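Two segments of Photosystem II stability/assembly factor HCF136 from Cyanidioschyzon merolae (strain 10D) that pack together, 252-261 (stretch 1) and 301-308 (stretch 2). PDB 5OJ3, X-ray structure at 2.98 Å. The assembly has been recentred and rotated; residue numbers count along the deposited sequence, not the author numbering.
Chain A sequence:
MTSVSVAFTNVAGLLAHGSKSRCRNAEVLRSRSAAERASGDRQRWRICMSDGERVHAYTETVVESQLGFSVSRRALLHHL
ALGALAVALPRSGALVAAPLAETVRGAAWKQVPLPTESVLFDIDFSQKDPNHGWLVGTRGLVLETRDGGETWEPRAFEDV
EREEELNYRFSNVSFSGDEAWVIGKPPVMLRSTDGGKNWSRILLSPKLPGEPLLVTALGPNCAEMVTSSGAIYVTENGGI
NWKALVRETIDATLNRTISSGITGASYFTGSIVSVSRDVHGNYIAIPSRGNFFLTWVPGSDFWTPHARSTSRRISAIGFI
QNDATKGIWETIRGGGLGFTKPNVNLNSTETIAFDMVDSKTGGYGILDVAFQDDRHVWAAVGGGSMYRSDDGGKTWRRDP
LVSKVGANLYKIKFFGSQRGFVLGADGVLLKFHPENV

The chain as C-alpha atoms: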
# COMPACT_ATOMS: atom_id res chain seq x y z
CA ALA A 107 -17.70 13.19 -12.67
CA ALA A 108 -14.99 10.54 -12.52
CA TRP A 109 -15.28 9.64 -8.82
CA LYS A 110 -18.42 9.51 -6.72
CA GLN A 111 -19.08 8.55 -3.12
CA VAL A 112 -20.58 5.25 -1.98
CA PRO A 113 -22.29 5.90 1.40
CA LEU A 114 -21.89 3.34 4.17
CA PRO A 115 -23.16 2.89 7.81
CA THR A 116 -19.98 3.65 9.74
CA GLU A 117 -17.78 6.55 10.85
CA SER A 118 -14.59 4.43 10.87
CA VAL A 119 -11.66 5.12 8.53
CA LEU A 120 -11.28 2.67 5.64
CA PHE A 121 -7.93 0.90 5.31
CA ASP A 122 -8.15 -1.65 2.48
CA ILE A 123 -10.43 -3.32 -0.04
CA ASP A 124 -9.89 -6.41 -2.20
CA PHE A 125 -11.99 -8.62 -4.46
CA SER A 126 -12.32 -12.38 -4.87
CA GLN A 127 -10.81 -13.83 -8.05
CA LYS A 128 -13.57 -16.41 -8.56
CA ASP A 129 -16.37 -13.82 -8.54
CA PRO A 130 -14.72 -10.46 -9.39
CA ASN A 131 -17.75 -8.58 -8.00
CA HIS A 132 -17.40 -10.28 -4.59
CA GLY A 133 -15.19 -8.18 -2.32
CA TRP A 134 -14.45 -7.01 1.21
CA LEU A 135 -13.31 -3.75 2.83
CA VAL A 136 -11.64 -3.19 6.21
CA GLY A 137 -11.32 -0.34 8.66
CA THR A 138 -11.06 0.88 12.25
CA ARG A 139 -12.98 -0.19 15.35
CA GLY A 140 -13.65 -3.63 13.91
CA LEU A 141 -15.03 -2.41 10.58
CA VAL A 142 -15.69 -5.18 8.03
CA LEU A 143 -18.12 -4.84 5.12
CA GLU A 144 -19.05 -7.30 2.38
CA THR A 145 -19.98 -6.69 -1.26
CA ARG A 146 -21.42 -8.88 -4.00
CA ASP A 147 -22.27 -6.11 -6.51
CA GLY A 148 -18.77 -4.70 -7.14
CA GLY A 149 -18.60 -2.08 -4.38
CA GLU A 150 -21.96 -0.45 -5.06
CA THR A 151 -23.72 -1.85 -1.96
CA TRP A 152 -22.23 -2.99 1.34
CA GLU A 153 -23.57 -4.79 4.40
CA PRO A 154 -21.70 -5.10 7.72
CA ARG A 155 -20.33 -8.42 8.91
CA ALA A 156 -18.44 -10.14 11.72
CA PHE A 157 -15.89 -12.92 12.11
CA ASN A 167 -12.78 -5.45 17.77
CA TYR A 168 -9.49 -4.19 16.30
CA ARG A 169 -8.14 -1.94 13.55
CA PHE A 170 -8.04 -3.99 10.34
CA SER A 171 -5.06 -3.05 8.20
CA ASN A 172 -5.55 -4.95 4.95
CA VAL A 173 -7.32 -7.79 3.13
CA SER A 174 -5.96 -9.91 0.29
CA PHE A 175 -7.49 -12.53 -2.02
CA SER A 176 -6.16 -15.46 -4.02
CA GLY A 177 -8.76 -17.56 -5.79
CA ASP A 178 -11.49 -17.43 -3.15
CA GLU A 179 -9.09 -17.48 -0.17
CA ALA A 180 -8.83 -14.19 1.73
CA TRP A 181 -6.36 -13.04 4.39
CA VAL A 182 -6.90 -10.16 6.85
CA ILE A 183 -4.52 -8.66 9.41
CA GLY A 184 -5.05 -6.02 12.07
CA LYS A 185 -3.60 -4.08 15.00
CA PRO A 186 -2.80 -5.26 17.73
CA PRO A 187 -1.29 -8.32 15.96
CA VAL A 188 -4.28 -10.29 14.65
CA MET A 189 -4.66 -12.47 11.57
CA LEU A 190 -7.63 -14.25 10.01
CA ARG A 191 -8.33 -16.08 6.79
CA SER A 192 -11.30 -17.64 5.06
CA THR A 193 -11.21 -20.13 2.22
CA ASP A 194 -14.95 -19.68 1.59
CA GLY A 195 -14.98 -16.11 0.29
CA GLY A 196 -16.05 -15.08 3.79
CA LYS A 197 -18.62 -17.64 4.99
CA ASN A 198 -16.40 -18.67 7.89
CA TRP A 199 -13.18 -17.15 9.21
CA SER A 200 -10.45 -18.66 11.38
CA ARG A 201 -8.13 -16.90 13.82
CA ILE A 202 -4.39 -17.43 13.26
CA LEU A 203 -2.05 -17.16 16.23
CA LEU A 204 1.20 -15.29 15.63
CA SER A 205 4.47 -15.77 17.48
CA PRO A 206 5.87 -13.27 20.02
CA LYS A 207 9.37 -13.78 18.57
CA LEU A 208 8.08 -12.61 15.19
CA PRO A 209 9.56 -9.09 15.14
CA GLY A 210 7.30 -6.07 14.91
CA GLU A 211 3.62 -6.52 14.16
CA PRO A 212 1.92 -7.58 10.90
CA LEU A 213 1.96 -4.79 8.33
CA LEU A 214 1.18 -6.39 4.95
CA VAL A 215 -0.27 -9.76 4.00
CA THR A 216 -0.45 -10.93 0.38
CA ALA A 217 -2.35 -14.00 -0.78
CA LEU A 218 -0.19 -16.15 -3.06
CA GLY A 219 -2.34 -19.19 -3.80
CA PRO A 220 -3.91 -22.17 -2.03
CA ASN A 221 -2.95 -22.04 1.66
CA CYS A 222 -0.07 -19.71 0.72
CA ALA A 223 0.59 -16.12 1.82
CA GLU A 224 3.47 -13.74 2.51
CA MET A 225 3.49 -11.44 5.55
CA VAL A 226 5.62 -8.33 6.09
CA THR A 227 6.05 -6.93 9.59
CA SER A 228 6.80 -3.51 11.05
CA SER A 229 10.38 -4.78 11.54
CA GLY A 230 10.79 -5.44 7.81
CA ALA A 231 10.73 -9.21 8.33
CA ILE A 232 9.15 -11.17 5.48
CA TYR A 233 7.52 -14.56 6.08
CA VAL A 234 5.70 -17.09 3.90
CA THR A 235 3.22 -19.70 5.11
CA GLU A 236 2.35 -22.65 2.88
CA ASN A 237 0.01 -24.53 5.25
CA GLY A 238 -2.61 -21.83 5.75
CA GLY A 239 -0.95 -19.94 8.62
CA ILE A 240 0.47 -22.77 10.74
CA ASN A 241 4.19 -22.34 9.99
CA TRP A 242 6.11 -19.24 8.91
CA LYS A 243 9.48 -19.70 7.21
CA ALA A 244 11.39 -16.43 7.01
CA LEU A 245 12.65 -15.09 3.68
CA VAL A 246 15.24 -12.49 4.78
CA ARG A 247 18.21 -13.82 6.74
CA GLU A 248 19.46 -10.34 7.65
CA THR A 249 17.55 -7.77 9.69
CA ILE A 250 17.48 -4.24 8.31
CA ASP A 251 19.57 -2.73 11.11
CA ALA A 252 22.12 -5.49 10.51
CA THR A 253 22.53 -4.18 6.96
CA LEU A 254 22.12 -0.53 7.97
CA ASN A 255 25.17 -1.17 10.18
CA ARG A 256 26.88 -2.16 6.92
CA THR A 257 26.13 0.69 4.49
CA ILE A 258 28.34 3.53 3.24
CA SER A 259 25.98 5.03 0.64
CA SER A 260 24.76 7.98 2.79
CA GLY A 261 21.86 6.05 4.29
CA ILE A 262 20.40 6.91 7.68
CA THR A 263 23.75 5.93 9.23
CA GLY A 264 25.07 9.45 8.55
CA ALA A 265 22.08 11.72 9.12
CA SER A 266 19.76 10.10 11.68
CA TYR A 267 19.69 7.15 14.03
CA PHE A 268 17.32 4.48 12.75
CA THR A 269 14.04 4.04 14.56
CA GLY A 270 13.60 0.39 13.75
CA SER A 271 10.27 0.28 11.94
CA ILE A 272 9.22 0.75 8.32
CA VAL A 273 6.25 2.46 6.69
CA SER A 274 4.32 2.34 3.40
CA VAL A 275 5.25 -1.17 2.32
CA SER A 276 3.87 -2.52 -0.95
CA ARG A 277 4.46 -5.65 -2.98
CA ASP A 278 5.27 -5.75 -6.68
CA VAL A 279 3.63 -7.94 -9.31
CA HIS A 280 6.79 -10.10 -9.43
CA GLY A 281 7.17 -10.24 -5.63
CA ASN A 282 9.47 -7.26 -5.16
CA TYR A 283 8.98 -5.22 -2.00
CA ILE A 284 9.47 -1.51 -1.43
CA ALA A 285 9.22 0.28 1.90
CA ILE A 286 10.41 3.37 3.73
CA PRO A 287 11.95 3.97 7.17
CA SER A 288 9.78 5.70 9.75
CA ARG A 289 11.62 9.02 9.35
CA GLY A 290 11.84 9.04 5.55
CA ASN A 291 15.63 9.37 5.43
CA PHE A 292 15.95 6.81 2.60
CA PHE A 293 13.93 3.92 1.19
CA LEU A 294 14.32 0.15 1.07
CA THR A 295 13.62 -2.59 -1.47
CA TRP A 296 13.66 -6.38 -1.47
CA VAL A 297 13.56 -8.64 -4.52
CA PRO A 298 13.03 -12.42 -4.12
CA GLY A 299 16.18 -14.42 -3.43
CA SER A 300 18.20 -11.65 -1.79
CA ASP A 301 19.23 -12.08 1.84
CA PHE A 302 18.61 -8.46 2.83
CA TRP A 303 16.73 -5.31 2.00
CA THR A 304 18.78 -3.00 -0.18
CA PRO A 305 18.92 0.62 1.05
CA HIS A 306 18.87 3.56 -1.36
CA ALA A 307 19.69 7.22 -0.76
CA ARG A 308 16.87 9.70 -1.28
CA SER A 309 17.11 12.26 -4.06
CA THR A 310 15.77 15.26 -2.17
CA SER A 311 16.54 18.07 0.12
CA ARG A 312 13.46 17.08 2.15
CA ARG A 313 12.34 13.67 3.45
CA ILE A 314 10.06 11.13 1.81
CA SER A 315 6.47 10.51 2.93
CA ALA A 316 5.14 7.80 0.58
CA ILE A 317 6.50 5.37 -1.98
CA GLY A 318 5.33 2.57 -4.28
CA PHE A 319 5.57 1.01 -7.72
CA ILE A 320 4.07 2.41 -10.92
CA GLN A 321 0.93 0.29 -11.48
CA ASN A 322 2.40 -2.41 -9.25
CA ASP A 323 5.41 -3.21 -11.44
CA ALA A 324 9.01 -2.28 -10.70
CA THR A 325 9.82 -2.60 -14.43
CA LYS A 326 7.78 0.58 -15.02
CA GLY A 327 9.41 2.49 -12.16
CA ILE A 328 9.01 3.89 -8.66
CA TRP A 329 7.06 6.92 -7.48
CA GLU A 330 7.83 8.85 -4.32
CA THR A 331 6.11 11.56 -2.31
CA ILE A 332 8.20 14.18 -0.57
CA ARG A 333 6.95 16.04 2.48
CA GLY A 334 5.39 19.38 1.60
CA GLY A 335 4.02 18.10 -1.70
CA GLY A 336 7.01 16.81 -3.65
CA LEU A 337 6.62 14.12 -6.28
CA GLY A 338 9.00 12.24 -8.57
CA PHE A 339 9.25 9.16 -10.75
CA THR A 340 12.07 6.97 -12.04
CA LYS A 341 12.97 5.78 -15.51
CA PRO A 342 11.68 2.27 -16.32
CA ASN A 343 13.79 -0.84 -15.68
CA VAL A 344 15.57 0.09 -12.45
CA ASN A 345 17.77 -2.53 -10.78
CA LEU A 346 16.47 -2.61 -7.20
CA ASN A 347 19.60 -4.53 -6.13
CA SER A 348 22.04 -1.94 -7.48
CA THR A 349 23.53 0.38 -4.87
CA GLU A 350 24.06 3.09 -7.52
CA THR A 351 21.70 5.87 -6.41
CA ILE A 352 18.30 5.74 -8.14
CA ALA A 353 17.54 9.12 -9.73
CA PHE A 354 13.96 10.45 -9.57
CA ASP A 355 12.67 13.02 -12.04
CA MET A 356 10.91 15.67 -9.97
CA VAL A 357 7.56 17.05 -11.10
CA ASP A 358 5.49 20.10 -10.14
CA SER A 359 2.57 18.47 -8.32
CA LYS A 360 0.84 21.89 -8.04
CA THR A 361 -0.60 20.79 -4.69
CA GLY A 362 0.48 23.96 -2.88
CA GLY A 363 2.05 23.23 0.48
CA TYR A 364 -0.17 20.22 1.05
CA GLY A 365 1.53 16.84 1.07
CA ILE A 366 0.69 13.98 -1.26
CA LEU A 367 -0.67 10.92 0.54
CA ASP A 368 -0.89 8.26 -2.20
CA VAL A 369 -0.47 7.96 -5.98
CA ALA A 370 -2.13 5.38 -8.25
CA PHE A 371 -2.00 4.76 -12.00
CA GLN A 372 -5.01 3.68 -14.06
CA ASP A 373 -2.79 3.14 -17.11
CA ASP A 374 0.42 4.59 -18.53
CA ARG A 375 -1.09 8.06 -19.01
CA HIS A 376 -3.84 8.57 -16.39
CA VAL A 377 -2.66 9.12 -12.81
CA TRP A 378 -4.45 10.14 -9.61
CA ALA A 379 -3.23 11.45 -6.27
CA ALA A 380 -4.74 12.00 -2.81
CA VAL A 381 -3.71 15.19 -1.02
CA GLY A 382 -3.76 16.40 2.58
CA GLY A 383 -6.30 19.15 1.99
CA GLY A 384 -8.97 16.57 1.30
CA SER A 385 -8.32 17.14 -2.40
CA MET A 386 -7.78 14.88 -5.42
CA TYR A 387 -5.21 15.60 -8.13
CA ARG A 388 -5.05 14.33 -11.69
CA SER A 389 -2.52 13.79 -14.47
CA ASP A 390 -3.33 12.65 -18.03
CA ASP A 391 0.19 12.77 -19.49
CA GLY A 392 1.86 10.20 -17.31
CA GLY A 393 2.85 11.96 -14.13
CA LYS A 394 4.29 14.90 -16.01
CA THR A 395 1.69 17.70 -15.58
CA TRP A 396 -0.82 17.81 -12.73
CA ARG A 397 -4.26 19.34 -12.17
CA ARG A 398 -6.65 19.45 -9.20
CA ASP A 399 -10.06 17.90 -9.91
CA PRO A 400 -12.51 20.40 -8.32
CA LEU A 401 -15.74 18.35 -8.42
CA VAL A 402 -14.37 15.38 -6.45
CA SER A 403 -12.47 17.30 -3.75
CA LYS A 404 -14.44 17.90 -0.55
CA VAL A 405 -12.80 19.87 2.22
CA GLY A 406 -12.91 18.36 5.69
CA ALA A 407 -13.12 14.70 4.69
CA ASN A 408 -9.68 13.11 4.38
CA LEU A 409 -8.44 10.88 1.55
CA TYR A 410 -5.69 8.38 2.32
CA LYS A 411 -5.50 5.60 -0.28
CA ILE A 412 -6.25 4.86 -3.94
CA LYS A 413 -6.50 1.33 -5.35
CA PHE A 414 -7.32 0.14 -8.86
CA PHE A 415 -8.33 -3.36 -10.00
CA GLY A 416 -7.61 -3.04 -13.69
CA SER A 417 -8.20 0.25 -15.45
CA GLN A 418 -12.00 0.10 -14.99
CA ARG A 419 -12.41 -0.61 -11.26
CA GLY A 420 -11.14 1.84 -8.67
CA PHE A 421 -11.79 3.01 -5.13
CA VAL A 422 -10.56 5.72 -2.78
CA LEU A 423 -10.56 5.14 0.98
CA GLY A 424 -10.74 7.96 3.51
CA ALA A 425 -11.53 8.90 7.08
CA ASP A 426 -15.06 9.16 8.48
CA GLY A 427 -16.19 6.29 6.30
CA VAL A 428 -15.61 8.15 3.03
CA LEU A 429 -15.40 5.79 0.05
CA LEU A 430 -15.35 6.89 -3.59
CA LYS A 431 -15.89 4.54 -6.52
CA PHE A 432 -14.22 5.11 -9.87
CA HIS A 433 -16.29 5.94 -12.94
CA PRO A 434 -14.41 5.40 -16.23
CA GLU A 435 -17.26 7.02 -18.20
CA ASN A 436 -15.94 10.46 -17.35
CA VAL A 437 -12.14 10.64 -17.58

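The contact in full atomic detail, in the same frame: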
# COMPACT_ATOMS: atom_id res chain seq x y z
N ALA A 252 20.86 -4.79 10.76
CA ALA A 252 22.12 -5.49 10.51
C ALA A 252 22.78 -5.00 9.23
O ALA A 252 24.01 -4.87 9.17
CB ALA A 252 21.87 -7.00 10.44
N THR A 253 21.98 -4.71 8.20
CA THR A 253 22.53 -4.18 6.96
C THR A 253 22.75 -2.67 7.05
O THR A 253 23.70 -2.15 6.45
CB THR A 253 21.60 -4.50 5.79
OG1 THR A 253 20.60 -3.48 5.67
CG2 THR A 253 20.93 -5.84 6.00
N LEU A 254 21.89 -1.95 7.78
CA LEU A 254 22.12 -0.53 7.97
C LEU A 254 23.43 -0.28 8.70
O LEU A 254 24.08 0.75 8.48
CB LEU A 254 20.96 0.11 8.72
CG LEU A 254 19.69 0.34 7.90
CD1 LEU A 254 18.63 1.04 8.74
CD2 LEU A 254 19.99 1.14 6.64
N ASN A 255 23.85 -1.21 9.55
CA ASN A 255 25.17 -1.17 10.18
C ASN A 255 26.29 -1.58 9.22
O ASN A 255 27.42 -1.83 9.64
CB ASN A 255 25.19 -2.08 11.41
CG ASN A 255 26.29 -1.71 12.38
OD1 ASN A 255 26.61 -0.54 12.56
ND2 ASN A 255 26.88 -2.72 13.01
N ARG A 256 25.96 -1.66 7.93
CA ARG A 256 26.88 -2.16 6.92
C ARG A 256 26.94 -1.26 5.69
O ARG A 256 27.65 -1.59 4.73
CB ARG A 256 26.46 -3.59 6.52
CG ARG A 256 27.46 -4.39 5.70
CD ARG A 256 27.14 -5.88 5.74
NE ARG A 256 25.74 -6.17 5.45
CZ ARG A 256 25.23 -6.26 4.22
NH1 ARG A 256 25.99 -6.09 3.16
NH2 ARG A 256 23.94 -6.53 4.07
N THR A 257 26.24 -0.13 5.68
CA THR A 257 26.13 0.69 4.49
C THR A 257 27.06 1.90 4.55
O THR A 257 27.39 2.40 5.63
CB THR A 257 24.69 1.15 4.27
OG1 THR A 257 24.26 1.95 5.38
CG2 THR A 257 23.78 -0.05 4.13
N ILE A 258 27.48 2.36 3.37
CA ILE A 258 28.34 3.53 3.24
C ILE A 258 27.82 4.47 2.16
O ILE A 258 28.55 5.34 1.68
CB ILE A 258 29.80 3.11 2.94
CG1 ILE A 258 29.86 2.15 1.75
CG2 ILE A 258 30.44 2.47 4.16
CD1 ILE A 258 30.20 2.81 0.42
N SER A 259 26.55 4.31 1.77
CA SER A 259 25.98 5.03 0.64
C SER A 259 25.21 6.28 1.06
O SER A 259 24.35 6.74 0.30
CB SER A 259 25.06 4.12 -0.17
OG SER A 259 25.80 3.33 -1.09
N SER A 260 25.50 6.84 2.23
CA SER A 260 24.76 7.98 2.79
C SER A 260 23.32 7.59 3.14
O SER A 260 22.38 8.32 2.84
CB SER A 260 24.77 9.20 1.86
OG SER A 260 24.00 10.26 2.40
N GLY A 261 23.16 6.44 3.77
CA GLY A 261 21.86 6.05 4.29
C GLY A 261 21.51 6.84 5.54
O GLY A 261 21.97 7.97 5.72
N ASP A 301 19.18 -11.80 0.41
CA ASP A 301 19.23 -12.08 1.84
C ASP A 301 19.02 -10.84 2.69
O ASP A 301 19.11 -10.93 3.92
CB ASP A 301 20.57 -12.73 2.20
CG ASP A 301 20.73 -14.11 1.60
OD1 ASP A 301 19.80 -14.93 1.75
OD2 ASP A 301 21.78 -14.38 0.97
N PHE A 302 18.74 -9.69 2.08
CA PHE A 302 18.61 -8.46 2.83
C PHE A 302 17.86 -7.44 2.00
O PHE A 302 17.85 -7.50 0.77
CB PHE A 302 19.99 -7.93 3.23
CG PHE A 302 20.95 -7.78 2.07
CD1 PHE A 302 21.93 -8.73 1.83
CD2 PHE A 302 20.82 -6.72 1.18
CE1 PHE A 302 22.79 -8.60 0.76
CE2 PHE A 302 21.69 -6.59 0.11
CZ PHE A 302 22.67 -7.53 -0.10
N TRP A 303 17.21 -6.49 2.68
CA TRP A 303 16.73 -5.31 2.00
C TRP A 303 17.92 -4.50 1.50
O TRP A 303 18.98 -4.46 2.12
CB TRP A 303 15.86 -4.44 2.92
CG TRP A 303 14.53 -5.01 3.31
CD1 TRP A 303 14.29 -5.98 4.24
CD2 TRP A 303 13.25 -4.62 2.80
NE1 TRP A 303 12.94 -6.22 4.33
CE2 TRP A 303 12.28 -5.40 3.46
CE3 TRP A 303 12.83 -3.68 1.85
CZ2 TRP A 303 10.92 -5.28 3.19
CZ3 TRP A 303 11.47 -3.57 1.58
CH2 TRP A 303 10.54 -4.36 2.25
N THR A 304 17.73 -3.84 0.36
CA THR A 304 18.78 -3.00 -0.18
C THR A 304 18.41 -1.55 0.08
O THR A 304 17.33 -1.11 -0.33
CB THR A 304 18.95 -3.24 -1.68
OG1 THR A 304 19.24 -4.63 -1.90
CG2 THR A 304 20.11 -2.41 -2.23
N PRO A 305 19.26 -0.78 0.77
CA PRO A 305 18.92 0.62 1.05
C PRO A 305 19.42 1.57 -0.02
O PRO A 305 20.51 1.41 -0.59
CB PRO A 305 19.64 0.88 2.39
CG PRO A 305 20.81 -0.05 2.36
CD PRO A 305 20.48 -1.21 1.46
N HIS A 306 18.61 2.60 -0.29
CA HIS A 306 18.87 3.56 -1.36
C HIS A 306 18.75 4.98 -0.83
O HIS A 306 17.81 5.30 -0.10
CB HIS A 306 17.91 3.34 -2.52
CG HIS A 306 17.84 1.92 -2.98
ND1 HIS A 306 18.57 1.45 -4.05
CD2 HIS A 306 17.12 0.86 -2.52
CE1 HIS A 306 18.32 0.16 -4.22
NE2 HIS A 306 17.44 -0.21 -3.31
N ALA A 307 19.71 5.83 -1.18
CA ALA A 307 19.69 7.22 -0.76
C ALA A 307 18.56 7.98 -1.46
O ALA A 307 18.29 7.78 -2.65
CB ALA A 307 21.03 7.89 -1.06
N ARG A 308 17.90 8.85 -0.70
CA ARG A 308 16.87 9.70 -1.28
C ARG A 308 17.51 10.74 -2.19
O ARG A 308 18.71 11.02 -2.13
CB ARG A 308 16.04 10.35 -0.17
CG ARG A 308 16.83 11.18 0.85
CD ARG A 308 15.89 11.84 1.86
NE ARG A 308 16.55 12.09 3.14
CZ ARG A 308 17.20 13.20 3.45
NH1 ARG A 308 17.29 14.19 2.56
NH2 ARG A 308 17.77 13.34 4.63

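The first stretch opens with the last turn of a helix, residues Ala-252 to Leu-254, and Asn-255 is the first residue to leave helical phi/psi. The turn that follows is held by a short backbone hydrogen bond from Arg-256 N to Thr-253 O, 2.7 Å. A second, weak hydrogen bond, from Thr-257 OG1 to Leu-254 O at 3.3 Å, uses a side chain to occupy a carbonyl at the end of the helix. Beyond it the chain runs on as irregular loop to Gly-261, with Ser-260 at positive phi (67°). From Phe-302 (phi/psi -161°/155°) the second stretch is extended, and Thr-304 begins a strand. Near the helix, Thr-253 CA lies 7.1 Å from Phe-302 CA; toward the end of the loop the backbones draw closer, with Gly-261 CA 5.6 Å from Ala-307 CA. No hydrogen bond joins the two stretches.

Because alternate residues of a strand point to opposite sides, Pro-305 and Ala-307 direct their CA-to-CB bonds toward the first stretch, whereas Thr-304 and His-306 direct theirs away. Pro-305 has the largest area covered by the other stretch, 66 Å². Its ring is compact and apolar, and it meets two residues that flank the helix end: Thr-257 CG2 lies 3.5 Å from Pro-305 CG, and Leu-254 CD2 lies 4.3 Å from Pro-305 CB. Threonine suits this position because its two branches can serve different ends. The Thr-257 methyl packs against the proline while the hydroxyl makes the weak bond back to the helix. Leu-254 starts sideways, but its m, t rotamer brings the end of the side chain nearer to the strand, so a long aliphatic chain reaches a partner that its CB does not face.

Ala-307 meets backbone rather than side chain. Its methyl is the whole side chain, and Ala-307 CB packs 3.8 Å from Ser-259 O and 4.1 Å from Ser-260 O. The serines lie in a poorly ordered part of the chain, so these contacts are less precisely defined than those near the helix.

At the other end, Thr-253 turns toward Phe-302, and Thr-253 CG2 sits 3.6 Å from Phe-302 CB. Here too the methyl supplies van der Waals contact; the hydroxyl is hydrogen-bonded to a residue adjoining one of the stretches, and makes no hydrogen bond to Trp-303 O, which is 4.0 Å from Thr-253 OG1.

The most distinctive interaction pairs Arg-256 with Phe-302. The arginine side chain is extended at first (chi1 and chi2 both t) and bends at chi3 (p), and its guanidinium lies over one face of the ring, with Arg-256 CZ 4.9 Å from the centroid of the Phe-302 ring and 16° off its normal. This is a cation-pi interaction, in which the positive charge meets the electron-rich ring face. The closest pair is Arg-256 NH2 and Phe-302 CD1, 3.7 Å apart. Arg-256 NE and NH2 also find hydrogen-bond partners elsewhere in the structure.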